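Local coordinates for protein membrane-anchored mycosin mycp1 (Mycobacterium thermoresistibile, PDB 4HVL) that probably acts as a membrane-anchored, subtilisin-like serine endopeptidase and is an essential component of the mycobacterial type VII (ESX-1) secretion system, at residues A[156-161]-A[179-184]; A[129-134]-A[163-168]; A[244-249]-A[270-275]. All coordinates share one frame; numbering follows the deposited sequence.

Contact 1: A[156-161]-A[179-184]; sequences AGSLRS and ISEAAC. With ZN (zinc ion), chain B.
In the subtilisin-type core of this protease, helix 154-171 brings Ser158 and the end of Leu159 against the chain that leaves strand 176-179, where they face Glu181 and Ala183. The apolar half is a methyl-on-methyl contact: Leu159 CD2 lies 3.9 Å from Ala183 CB, and Leu159 CG follows at 4.1 Å from the same CB. Ala183 CB points at the helix, whereas the leucine approaches mainly with its end. The CA atoms of Leu159 and Ala183 stand 7.4 Å apart, a separation that the leucine branch bridges. The same leucine also rests on Ile191 and Ser247, so the helix packs through it on strand 244-247 and on the loop holding Ile191.

The polar half belongs to a zinc site. Glu181 CG is anti to the backbone N (chi1 173°), and the chain then bends at chi2 (62°), curling the carboxylate back to the metal. Glu181 OE1 binds zinc at 2.0 Å, while Glu181 OE2 is 4.1 Å from it, which makes the carboxylate a one-oxygen ligand. His133 and Thr134 bind the same ion. Ser158 OG is 4.0 Å from Glu181 OE2, too long for a hydrogen bond, so the hydroxyl merely borders the carboxylate.

As in other subtilases, the chain after this strand probably borders the substrate cleft. Ser180, the residue before the zinc ligand Glu181, hydrogen-bonds Asp70 through OG, which places the segment beside the predicted charge relay. Further along, Cys184 turns its side chain away from the helix into a disulfide with Cys222.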
loop_
_atom_site.group_PDB
_atom_site.type_symbol
_atom_site.label_atom_id
_atom_site.label_comp_id
_atom_site.label_asym_id
_atom_site.label_seq_id
_atom_site.Cartn_x
_atom_site.Cartn_y
_atom_site.Cartn_z
ATOM N N ALA A 156 -8.997 -1.003 16.041
ATOM C CA ALA A 156 -9.798 -2.216 15.885
ATOM C C ALA A 156 -10.931 -1.991 14.903
ATOM O O ALA A 156 -11.168 -2.818 14.024
ATOM C CB ALA A 156 -10.346 -2.668 17.212
ATOM N N GLY A 157 -11.599 -0.853 15.032
ATOM C CA GLY A 157 -12.650 -0.467 14.098
ATOM C C GLY A 157 -12.130 -0.311 12.686
ATOM O O GLY A 157 -12.754 -0.759 11.723
ATOM N N SER A 158 -10.983 0.336 12.557
ATOM C CA SER A 158 -10.357 0.526 11.256
ATOM C C SER A 158 -9.999 -0.842 10.603
ATOM O O SER A 158 -10.164 -1.041 9.402
ATOM C CB SER A 158 -9.153 1.454 11.407
ATOM O OG SER A 158 -8.326 1.447 10.270
ATOM N N LEU A 159 -9.575 -1.800 11.403
ATOM C CA LEU A 159 -9.300 -3.158 10.885
ATOM C C LEU A 159 -10.586 -3.915 10.514
ATOM O O LEU A 159 -10.611 -4.674 9.546
ATOM C CB LEU A 159 -8.463 -3.958 11.876
ATOM C CG LEU A 159 -6.984 -3.557 11.935
ATOM C CD1 LEU A 159 -6.302 -4.187 13.141
ATOM C CD2 LEU A 159 -6.229 -3.944 10.679
ATOM N N ARG A 160 -11.660 -3.690 11.257
ATOM C CA ARG A 160 -12.935 -4.250 10.843
ATOM C C ARG A 160 -13.407 -3.674 9.494
ATOM O O ARG A 160 -13.848 -4.432 8.620
ATOM C CB ARG A 160 -13.980 -4.099 11.951
ATOM C CG ARG A 160 -13.766 -5.068 13.116
ATOM C CD ARG A 160 -14.984 -5.097 14.020
ATOM N NE ARG A 160 -15.129 -3.809 14.668
ATOM C CZ ARG A 160 -14.545 -3.472 15.818
ATOM N NH1 ARG A 160 -13.787 -4.339 16.466
ATOM N NH2 ARG A 160 -14.734 -2.258 16.335
ATOM N N SER A 161 -13.322 -2.355 9.301
ATOM C CA SER A 161 -13.716 -1.754 7.989
ATOM C C SER A 161 -12.771 -2.159 6.831
ATOM O O SER A 161 -13.191 -2.309 5.672
ATOM C CB SER A 161 -13.841 -0.232 8.091
ATOM O OG SER A 161 -12.585 0.383 8.222
ATOM N N ILE A 179 -2.941 -2.182 -0.891
ATOM C CA ILE A 179 -3.408 -1.766 0.423
ATOM C C ILE A 179 -2.372 -0.835 1.052
ATOM O O ILE A 179 -1.281 -1.260 1.423
ATOM C CB ILE A 179 -3.651 -2.980 1.358
ATOM C CG1 ILE A 179 -4.591 -3.983 0.680
ATOM C CG2 ILE A 179 -4.218 -2.500 2.697
ATOM C CD1 ILE A 179 -5.060 -5.152 1.542
ATOM N N SER A 180 -2.721 0.440 1.134
ATOM C CA SER A 180 -1.862 1.436 1.720
ATOM C C SER A 180 -1.996 1.417 3.245
ATOM O O SER A 180 -1.125 1.908 3.936
ATOM C CB SER A 180 -2.178 2.844 1.184
ATOM O OG SER A 180 -2.115 2.907 -0.235
ATOM N N GLU A 181 -3.090 0.853 3.767
ATOM C CA GLU A 181 -3.329 0.838 5.228
ATOM C C GLU A 181 -2.253 -0.003 5.904
ATOM O O GLU A 181 -1.945 -1.111 5.451
ATOM C CB GLU A 181 -4.722 0.253 5.536
ATOM C CG GLU A 181 -5.056 0.022 7.004
ATOM C CD GLU A 181 -5.050 1.298 7.822
ATOM O OE1 GLU A 181 -5.482 2.350 7.331
ATOM O OE2 GLU A 181 -4.594 1.245 8.981
ATOM N N ALA A 182 -1.671 0.527 6.973
ATOM C CA ALA A 182 -0.758 -0.254 7.792
ATOM C C ALA A 182 -1.065 0.075 9.233
ATOM O O ALA A 182 -0.521 1.024 9.788
ATOM C CB ALA A 182 0.689 0.057 7.448
ATOM N N ALA A 183 -1.944 -0.725 9.834
ATOM C CA ALA A 183 -2.420 -0.473 11.204
ATOM C C ALA A 183 -1.506 -1.138 12.208
ATOM O O ALA A 183 -1.166 -2.300 12.048
ATOM C CB ALA A 183 -3.819 -1.011 11.374
ATOM N N CYS A 184 -1.161 -0.413 13.265
ATOM C CA CYS A 184 -0.186 -0.870 14.258
ATOM C C CYS A 184 -0.792 -1.051 15.642
ATOM O O CYS A 184 -1.599 -0.237 16.095
ATOM C CB CYS A 184 0.961 0.140 14.384
ATOM S SG CYS A 184 1.896 0.377 12.855
HETATM ZN ZN ZN B . -6.775 2.899 5.886
#

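Contact 2: A[129-134]-A[163-168]; sequences LSLRHT and ARAIVH. With ZN (zinc ion), chain B; ZN (zinc ion), chain C.
Leu131 and His168 meet between strand and helix of a beta-alpha-beta crossover, in which strand 127-132 is followed by helix 154-171 and then by strand 176-179 of the same parallel sheet. One methyl does all the close touching: Leu131 CD2 is 3.8 Å from His168 CD2, arriving at the edge of the imidazole and in its plane. That methyl also reaches the helix backbone, with Leu131 CD2 3.4 Å from Ala165 O, while the Ala165 CB methyl is 4.3 Å away from the same CD2. No hydrogen bond joins the two segments.

The next shell probably sets the ring. His168 ND1 binds a zinc ion at 2.1 Å, sharing it with Asp15, and His168 NE2 makes a weak hydrogen bond to Gly84 O. The zinc bond, helped by the weak one, would limit the ring's rotation and leave CD2 facing the leucine. Leu131 also touches Ala169, one residue on in the helix, and Ala67 of the neighbouring strand 65-70.

Just past the strand, the chain supplies two ligands to a second zinc: His133 ND1 at 2.1 Å and Thr134 OG1, likewise 2.1 Å from the metal. With His133 CG anti to its own N (chi1 175°), the imidazole is placed so that its other nitrogen, NE2, hydrogen-bonds Ser158 O.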
loop_
_atom_site.group_PDB
_atom_site.type_symbol
_atom_site.label_atom_id
_atom_site.label_comp_id
_atom_site.label_asym_id
_atom_site.label_seq_id
_atom_site.Cartn_x
_atom_site.Cartn_y
_atom_site.Cartn_z
ATOM N N LEU A 129 -9.511 1.236 -9.497
ATOM C CA LEU A 129 -10.700 1.339 -8.644
ATOM C C LEU A 129 -10.267 1.950 -7.316
ATOM O O LEU A 129 -9.283 1.476 -6.718
ATOM C CB LEU A 129 -11.300 -0.035 -8.404
ATOM C CG LEU A 129 -11.605 -0.797 -9.687
ATOM C CD1 LEU A 129 -12.184 -2.162 -9.357
ATOM C CD2 LEU A 129 -12.550 -0.007 -10.585
ATOM N N SER A 130 -10.956 3.007 -6.882
ATOM C CA SER A 130 -10.605 3.721 -5.639
ATOM C C SER A 130 -11.548 3.388 -4.475
ATOM O O SER A 130 -12.750 3.642 -4.531
ATOM C CB SER A 130 -10.594 5.242 -5.865
ATOM O OG SER A 130 -10.298 5.955 -4.655
ATOM N N LEU A 131 -10.977 2.831 -3.417
ATOM C CA LEU A 131 -11.704 2.564 -2.177
ATOM C C LEU A 131 -11.103 3.453 -1.110
ATOM O O LEU A 131 -9.885 3.389 -0.854
ATOM C CB LEU A 131 -11.537 1.116 -1.746
ATOM C CG LEU A 131 -12.122 0.020 -2.628
ATOM C CD1 LEU A 131 -11.181 -0.339 -3.785
ATOM C CD2 LEU A 131 -12.401 -1.218 -1.783
ATOM N N ARG A 132 -11.924 4.312 -0.509
ATOM C CA ARG A 132 -11.459 5.137 0.578
ATOM C C ARG A 132 -11.665 4.374 1.895
ATOM O O ARG A 132 -12.795 4.075 2.285
ATOM C CB ARG A 132 -12.123 6.517 0.620
ATOM C CG ARG A 132 -11.726 7.285 1.877
ATOM C CD ARG A 132 -11.919 8.773 1.781
ATOM N NE ARG A 132 -13.339 9.128 1.774
ATOM C CZ ARG A 132 -13.798 10.368 1.866
ATOM N NH1 ARG A 132 -12.960 11.380 1.982
ATOM N NH2 ARG A 132 -15.102 10.589 1.822
ATOM N N HIS A 133 -10.561 4.083 2.563
ATOM C CA HIS A 133 -10.577 3.446 3.868
ATOM C C HIS A 133 -10.099 4.377 5.005
ATOM O O HIS A 133 -10.508 4.174 6.152
ATOM C CB HIS A 133 -9.752 2.158 3.854
ATOM C CG HIS A 133 -9.643 1.522 5.199
ATOM N ND1 HIS A 133 -8.559 1.723 6.022
ATOM C CD2 HIS A 133 -10.536 0.806 5.922
ATOM C CE1 HIS A 133 -8.763 1.113 7.175
ATOM N NE2 HIS A 133 -9.953 0.545 7.135
ATOM N N THR A 134 -9.270 5.384 4.701
ATOM C CA THR A 134 -8.727 6.301 5.713
ATOM C C THR A 134 -8.862 7.746 5.298
ATOM O O THR A 134 -8.782 8.046 4.111
ATOM C CB THR A 134 -7.217 6.021 5.965
ATOM O OG1 THR A 134 -7.095 4.826 6.725
ATOM C CG2 THR A 134 -6.539 7.114 6.775
ATOM N N ALA A 163 -11.266 -5.124 6.610
ATOM C CA ALA A 163 -11.588 -6.477 6.219
ATOM C C ALA A 163 -12.716 -6.452 5.196
ATOM O O ALA A 163 -12.637 -7.120 4.181
ATOM C CB ALA A 163 -11.971 -7.317 7.421
ATOM N N ARG A 164 -13.748 -5.653 5.440
ATOM C CA ARG A 164 -14.841 -5.530 4.470
ATOM C C ARG A 164 -14.373 -4.903 3.143
ATOM O O ARG A 164 -14.839 -5.280 2.053
ATOM C CB ARG A 164 -16.004 -4.715 5.051
ATOM C CG ARG A 164 -16.735 -5.407 6.192
ATOM C CD ARG A 164 -17.990 -4.659 6.644
ATOM N NE ARG A 164 -17.680 -3.546 7.551
ATOM C CZ ARG A 164 -17.640 -2.249 7.227
ATOM N NH1 ARG A 164 -17.873 -1.822 5.995
ATOM N NH2 ARG A 164 -17.335 -1.356 8.164
ATOM N N ALA A 165 -13.475 -3.926 3.226
ATOM C CA ALA A 165 -12.974 -3.278 2.028
ATOM C C ALA A 165 -12.203 -4.254 1.134
ATOM O O ALA A 165 -12.243 -4.134 -0.100
ATOM C CB ALA A 165 -12.094 -2.072 2.389
ATOM N N ILE A 166 -11.506 -5.207 1.741
ATOM C CA ILE A 166 -10.755 -6.201 0.975
ATOM C C ILE A 166 -11.752 -7.142 0.285
ATOM O O ILE A 166 -11.599 -7.428 -0.909
ATOM C CB ILE A 166 -9.744 -6.968 1.868
ATOM C CG1 ILE A 166 -8.636 -6.025 2.347
ATOM C CG2 ILE A 166 -9.099 -8.106 1.110
ATOM C CD1 ILE A 166 -7.875 -6.512 3.567
ATOM N N VAL A 167 -12.795 -7.576 1.016
ATOM C CA VAL A 167 -13.859 -8.401 0.416
ATOM C C VAL A 167 -14.476 -7.658 -0.777
ATOM O O VAL A 167 -14.569 -8.195 -1.907
ATOM C CB VAL A 167 -14.952 -8.809 1.449
ATOM C CG1 VAL A 167 -16.143 -9.473 0.776
ATOM C CG2 VAL A 167 -14.373 -9.782 2.471
ATOM N N HIS A 168 -14.902 -6.423 -0.524
ATOM C CA HIS A 168 -15.506 -5.602 -1.552
ATOM C C HIS A 168 -14.560 -5.381 -2.766
ATOM O O HIS A 168 -14.984 -5.525 -3.916
ATOM C CB HIS A 168 -15.961 -4.293 -0.934
ATOM C CG HIS A 168 -16.546 -3.317 -1.904
ATOM N ND1 HIS A 168 -17.801 -3.458 -2.443
ATOM C CD2 HIS A 168 -16.058 -2.153 -2.393
ATOM C CE1 HIS A 168 -18.062 -2.432 -3.239
ATOM N NE2 HIS A 168 -17.017 -1.623 -3.223
HETATM ZN ZN ZN B . -6.775 2.899 5.886
HETATM ZN ZN ZN C . -19.314 -4.960 -2.301
#

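Contact 3: A[244-249]-A[270-275]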
loop_
_atom_site.group_PDB
_atom_site.type_symbol
_atom_site.label_atom_id
_atom_site.label_comp_id
_atom_site.label_asym_id
_atom_site.label_seq_id
_atom_site.Cartn_x
_atom_site.Cartn_y
_atom_site.Cartn_z
ATOM N N THR A 244 5.618 -4.675 17.759
ATOM C CA THR A 244 4.541 -3.998 17.053
ATOM C C THR A 244 4.042 -4.844 15.872
ATOM O O THR A 244 4.792 -5.147 14.955
ATOM C CB THR A 244 5.007 -2.614 16.564
ATOM O OG1 THR A 244 5.438 -1.842 17.682
ATOM C CG2 THR A 244 3.890 -1.853 15.857
ATOM N N ILE A 245 2.785 -5.264 15.941
ATOM C CA ILE A 245 2.112 -5.905 14.825
ATOM C C ILE A 245 1.696 -4.803 13.845
ATOM O O ILE A 245 1.165 -3.767 14.267
ATOM C CB ILE A 245 0.858 -6.679 15.305
ATOM C CG1 ILE A 245 1.250 -7.783 16.302
ATOM C CG2 ILE A 245 0.045 -7.234 14.133
ATOM C CD1 ILE A 245 2.318 -8.732 15.782
ATOM N N VAL A 246 1.987 -5.005 12.563
ATOM C CA VAL A 246 1.461 -4.173 11.473
ATOM C C VAL A 246 0.532 -5.043 10.626
ATOM O O VAL A 246 0.936 -6.124 10.144
ATOM C CB VAL A 246 2.597 -3.606 10.586
ATOM C CG1 VAL A 246 2.034 -2.650 9.542
ATOM C CG2 VAL A 246 3.642 -2.887 11.445
ATOM N N SER A 247 -0.707 -4.597 10.457
ATOM C CA SER A 247 -1.715 -5.370 9.712
ATOM C C SER A 247 -2.280 -4.534 8.564
ATOM O O SER A 247 -2.568 -3.363 8.751
ATOM C CB SER A 247 -2.875 -5.791 10.622
ATOM O OG SER A 247 -3.792 -6.655 9.949
ATOM N N PRO A 248 -2.505 -5.154 7.396
ATOM C CA PRO A 248 -2.431 -6.589 7.089
ATOM C C PRO A 248 -1.024 -7.049 6.662
ATOM O O PRO A 248 -0.853 -8.175 6.186
ATOM C CB PRO A 248 -3.410 -6.726 5.933
ATOM C CG PRO A 248 -3.220 -5.446 5.193
ATOM C CD PRO A 248 -3.041 -4.393 6.255
ATOM N N ALA A 249 -0.027 -6.184 6.850
ATOM C CA ALA A 249 1.378 -6.513 6.490
ATOM C C ALA A 249 1.820 -7.902 6.955
ATOM O O ALA A 249 2.569 -8.593 6.239
ATOM C CB ALA A 249 2.326 -5.459 7.062
ATOM N N PHE A 270 11.946 5.596 8.297
ATOM C CA PHE A 270 10.591 5.494 8.799
ATOM C C PHE A 270 9.929 4.148 8.449
ATOM O O PHE A 270 8.803 3.887 8.865
ATOM C CB PHE A 270 9.753 6.646 8.248
ATOM C CG PHE A 270 9.799 6.760 6.762
ATOM C CD1 PHE A 270 9.044 5.904 5.960
ATOM C CD2 PHE A 270 10.607 7.720 6.149
ATOM C CE1 PHE A 270 9.079 6.017 4.577
ATOM C CE2 PHE A 270 10.653 7.825 4.769
ATOM C CZ PHE A 270 9.895 6.969 3.984
ATOM N N SER A 271 10.602 3.296 7.686
ATOM C CA SER A 271 9.958 2.073 7.188
ATOM C C SER A 271 9.878 1.060 8.331
ATOM O O SER A 271 10.880 0.751 8.958
ATOM C CB SER A 271 10.738 1.495 6.006
ATOM O OG SER A 271 9.987 0.532 5.293
ATOM N N MET A 272 8.676 0.575 8.611
ATOM C CA MET A 272 8.445 -0.397 9.683
ATOM C C MET A 272 8.991 -1.772 9.299
ATOM O O MET A 272 8.557 -2.381 8.315
ATOM C CB MET A 272 6.938 -0.514 9.986
ATOM C CG MET A 272 6.405 0.565 10.925
ATOM S SD MET A 272 7.026 0.450 12.632
ATOM C CE MET A 272 6.438 -1.180 13.049
ATOM N N SER A 273 9.938 -2.264 10.093
ATOM C CA SER A 273 10.552 -3.553 9.843
ATOM C C SER A 273 9.742 -4.641 10.506
ATOM O O SER A 273 9.091 -4.417 11.544
ATOM C CB SER A 273 11.992 -3.597 10.417
ATOM O OG SER A 273 11.976 -3.675 11.839
ATOM N N GLY A 274 9.833 -5.840 9.943
ATOM C CA GLY A 274 9.347 -7.021 10.623
ATOM C C GLY A 274 9.607 -8.325 9.890
ATOM O O GLY A 274 10.057 -8.315 8.728
ATOM N N PRO A 275 9.274 -9.454 10.545
ATOM C CA PRO A 275 9.498 -10.758 9.925
ATOM C C PRO A 275 8.693 -10.997 8.639
ATOM O O PRO A 275 8.980 -11.949 7.921
ATOM C CB PRO A 275 9.097 -11.754 11.024
ATOM C CG PRO A 275 8.151 -11.022 11.900
ATOM C CD PRO A 275 8.545 -9.559 11.826
#
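Met272 reaches across to Val246 and Thr244, and makes its close contact with the terminal methyl alone. At the root, Met272 CB points toward the strand and stands 4.3 Å from Val246 CG2. Met272 CG is anti to the carbonyl carbon (chi1 -83°) and lies no closer, 4.5 Å from the same Val246 CG2. The thioether turns outward, with Met272 SD 4.9 Å from Val246 CG2. Bends at chi2 (-68°) and chi3 (-60°) then fold the terminal methyl back onto the strand.

This contact joins two parts of the subtilase fold: strand 244-247, which pairs antiparallel with strand 183-186, and the loop between strands 256-261 and 277-282 of the large parallel sheet. Met272 CE sits over the gap between two strand residues that project on one side, 3.6 Å from Val246 CG2 and 3.9 Å from Thr244 CG2. The Thr244 and Met272 side chains cross at about a right angle, and Thr244 meets the methionine with its CG2. The threonine hydroxyl is engaged elsewhere: Thr244 OG1 hydrogen-bonds Thr223 O. On the loop side, Met272 is held by a backbone hydrogen bond with Gly216.

How the contacts relate
Contacts 1 and 2 use successive turns of helix 154-171, have centres 10 Å apart and meet at one zinc ion: contact 1 gives it Glu181, contact 2 His133 and Thr134, and Glu181 OE1 is 3.0 Å from Thr134 OG1. Contact 1 passes to contact 3 through a two-stranded antiparallel sheet, where Ala183 O lies 2.8 Å from Ser247 N, a probable hydrogen bond, and Ala182 CB packs 3.7 Å from Val246 CG1. Contacts 2 and 3 do not touch; their centres are 20 Å apart. Of the predicted charge relay, whose His101 and Ser312 bind another zinc, Asp70 lies about 7 Å from Leu131 between nearest side-chain atoms; Ser312 is farther, about 11 Å from Val246.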